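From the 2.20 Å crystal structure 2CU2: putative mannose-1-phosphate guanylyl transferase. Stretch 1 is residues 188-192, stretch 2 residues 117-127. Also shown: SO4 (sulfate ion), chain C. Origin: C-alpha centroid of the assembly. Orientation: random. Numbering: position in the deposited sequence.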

# COMPACT_ATOMS: atom_id res chain seq x y z
N GLY A 188 -9.19 -30.46 12.24
CA GLY A 188 -9.25 -29.62 13.43
C GLY A 188 -10.59 -29.76 14.17
O GLY A 188 -10.86 -29.07 15.14
N VAL A 189 -11.45 -30.66 13.66
CA VAL A 189 -12.74 -30.86 14.30
C VAL A 189 -12.85 -32.24 14.94
O VAL A 189 -12.37 -33.24 14.43
CB VAL A 189 -13.84 -30.68 13.25
CG1 VAL A 189 -15.21 -30.92 13.87
CG2 VAL A 189 -13.78 -29.28 12.68
N PHE A 190 -13.49 -32.27 16.13
CA PHE A 190 -13.58 -33.53 16.86
C PHE A 190 -14.96 -33.74 17.48
O PHE A 190 -15.67 -32.79 17.80
CB PHE A 190 -12.51 -33.53 17.95
CG PHE A 190 -11.16 -33.29 17.34
CD1 PHE A 190 -10.61 -32.02 17.37
CD2 PHE A 190 -10.46 -34.35 16.78
CE1 PHE A 190 -9.35 -31.80 16.83
CE2 PHE A 190 -9.20 -34.12 16.24
CZ PHE A 190 -8.64 -32.85 16.26
N ALA A 191 -15.33 -35.02 17.61
CA ALA A 191 -16.61 -35.36 18.23
C ALA A 191 -16.48 -36.58 19.13
O ALA A 191 -15.94 -37.61 18.75
CB ALA A 191 -17.61 -35.65 17.11
N PHE A 192 -16.94 -36.41 20.38
CA PHE A 192 -16.86 -37.50 21.34
C PHE A 192 -17.81 -37.26 22.52
O PHE A 192 -18.24 -36.15 22.79
CB PHE A 192 -15.43 -37.58 21.86
CG PHE A 192 -14.95 -36.21 22.27
CD1 PHE A 192 -15.25 -35.73 23.54
CD2 PHE A 192 -14.21 -35.44 21.38
CE1 PHE A 192 -14.79 -34.47 23.92
CE2 PHE A 192 -13.76 -34.19 21.78
CZ PHE A 192 -14.04 -33.70 23.04
S SO4 C . -29.21 -28.34 6.72
O1 SO4 C . -29.16 -26.96 6.35
O2 SO4 C . -30.23 -29.17 6.20
O3 SO4 C . -29.30 -28.41 8.27
O4 SO4 C . -27.96 -29.01 6.42
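Stretch 2 117-127: AYREALATMLE

Stretch 2 is a helix that packs on one face of the strand in stretch 1 through a small, mainly apolar packing contact, with no hydrogen bond between the two. All of residues 117-127 are helical, and the helix extends beyond the stretch at both ends; its regular backbone bonds, such as Met125 N to Ala121 O at 3.0 Å and Leu126 N to Leu122 O at 3.0 Å, hold the helix together. The helix runs in roughly the same direction as strand 189-192, the axes crossing at -34° and approaching to 7.6 Å.

The extended backbone makes side chains alternate: Val189 and Ala191 point toward the helix, whereas Phe190 and Phe192 point away from it. Ala191, with only a methyl group, lets its CA come within 5.8 Å of the CA of Leu126; Ala191 CB lies 4.2 Å from the backbone Leu126 N and 4.3 Å from Leu126 CD2. Leu126 directs its CA-to-CB bond away, yet the end of its side chain comes nearer. Val189 is larger, and its two methyls fill the space up to Leu122, Tyr118 and Met125.

Met125 points toward the strand and is the centre of the contact. Its long, unbranched side chain (chi1 m, chi2 t, chi3 p) delivers Met125 CE to both facing residues, 3.8 Å from Val189 CG1 and 3.7 Å from Ala191 CB; the same methyl also rests on the backbone between them, with Met125 CE 3.5 Å from Val189 O.

About one turn earlier, Leu122 starts sideways but brings Leu122 CD2 to 3.3 Å from Val189 CG1, a tight contact. A further turn back, Tyr118 also leaves sideways, and its long ring carries Tyr118 OH to 4.0 Å from Val189 CG2. Arg119 lies out of reach of the strand and instead binds the sulfate, with Arg119 NH2 2.7 Å from SO4 O1.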

# COMPACT_ATOMS: atom_id res chain seq x y z
N ALA A 117 -22.79 -29.26 3.54
CA ALA A 117 -21.91 -30.42 3.52
C ALA A 117 -21.10 -30.46 4.82
O ALA A 117 -20.74 -31.54 5.30
CB ALA A 117 -20.99 -30.36 2.31
N TYR A 118 -20.82 -29.29 5.38
CA TYR A 118 -20.06 -29.20 6.61
C TYR A 118 -20.90 -29.79 7.75
O TYR A 118 -20.40 -30.61 8.54
CB TYR A 118 -19.74 -27.73 6.92
CG TYR A 118 -18.93 -27.52 8.19
CD1 TYR A 118 -17.54 -27.41 8.15
CD2 TYR A 118 -19.57 -27.40 9.43
CE1 TYR A 118 -16.80 -27.17 9.31
CE2 TYR A 118 -18.84 -27.17 10.59
CZ TYR A 118 -17.46 -27.05 10.53
OH TYR A 118 -16.74 -26.81 11.68
N ARG A 119 -22.16 -29.39 7.82
CA ARG A 119 -23.04 -29.91 8.86
C ARG A 119 -23.25 -31.41 8.70
O ARG A 119 -23.24 -32.15 9.68
CB ARG A 119 -24.39 -29.19 8.83
CG ARG A 119 -24.33 -27.77 9.38
CD ARG A 119 -25.73 -27.21 9.59
NE ARG A 119 -26.40 -26.90 8.33
CZ ARG A 119 -26.22 -25.78 7.64
NH1 ARG A 119 -25.38 -24.85 8.07
NH2 ARG A 119 -26.88 -25.60 6.50
N GLU A 120 -23.42 -31.87 7.47
CA GLU A 120 -23.63 -33.29 7.23
C GLU A 120 -22.43 -34.09 7.73
O GLU A 120 -22.60 -35.17 8.31
CB GLU A 120 -23.89 -33.55 5.74
CG GLU A 120 -25.32 -33.17 5.34
CD GLU A 120 -25.58 -33.29 3.84
OE1 GLU A 120 -24.64 -33.59 3.08
OE2 GLU A 120 -26.74 -33.06 3.43
N ALA A 121 -21.23 -33.56 7.54
CA ALA A 121 -20.02 -34.23 8.02
C ALA A 121 -20.00 -34.29 9.55
O ALA A 121 -19.63 -35.31 10.15
CB ALA A 121 -18.77 -33.51 7.51
N LEU A 122 -20.38 -33.19 10.19
CA LEU A 122 -20.40 -33.13 11.65
C LEU A 122 -21.47 -34.06 12.22
O LEU A 122 -21.25 -34.73 13.23
CB LEU A 122 -20.67 -31.70 12.13
CG LEU A 122 -19.48 -30.74 12.09
CD1 LEU A 122 -19.87 -29.40 12.71
CD2 LEU A 122 -18.33 -31.34 12.85
N ALA A 123 -22.63 -34.10 11.56
CA ALA A 123 -23.72 -34.97 12.00
C ALA A 123 -23.21 -36.41 12.00
O ALA A 123 -23.46 -37.17 12.94
CB ALA A 123 -24.92 -34.84 11.06
N THR A 124 -22.49 -36.76 10.95
CA THR A 124 -21.94 -38.11 10.84
C THR A 124 -20.89 -38.38 11.91
O THR A 124 -20.76 -39.51 12.39
CB THR A 124 -21.34 -38.34 9.45
OG1 THR A 124 -22.39 -38.22 8.47
CG2 THR A 124 -20.73 -39.72 9.35
N MET A 125 -20.15 -37.35 12.31
CA MET A 125 -19.14 -37.51 13.34
C MET A 125 -19.80 -37.81 14.68
O MET A 125 -19.33 -38.64 15.45
CB MET A 125 -18.28 -36.25 13.44
CG MET A 125 -17.17 -36.17 12.39
SD MET A 125 -16.21 -34.64 12.47
CE MET A 125 -15.59 -34.71 14.16
N LEU A 126 -20.91 -37.13 14.95
CA LEU A 126 -21.64 -37.34 16.20
C LEU A 126 -22.08 -38.81 16.30
O LEU A 126 -21.95 -39.43 17.36
CB LEU A 126 -22.86 -36.42 16.26
CG LEU A 126 -22.53 -34.93 16.29
CD1 LEU A 126 -23.80 -34.10 16.17
CD2 LEU A 126 -21.79 -34.60 17.58
N GLU A 127 -22.58 -39.36 15.20
CA GLU A 127 -23.04 -40.74 15.16
C GLU A 127 -21.89 -41.73 15.36
O GLU A 127 -22.01 -42.75 16.02
CB GLU A 127 -23.71 -40.98 13.81
CG GLU A 127 -24.99 -40.16 13.64
CD GLU A 127 -25.90 -40.86 12.66
OE1 GLU A 127 -25.43 -41.22 11.59
OE2 GLU A 127 -27.07 -41.04 12.97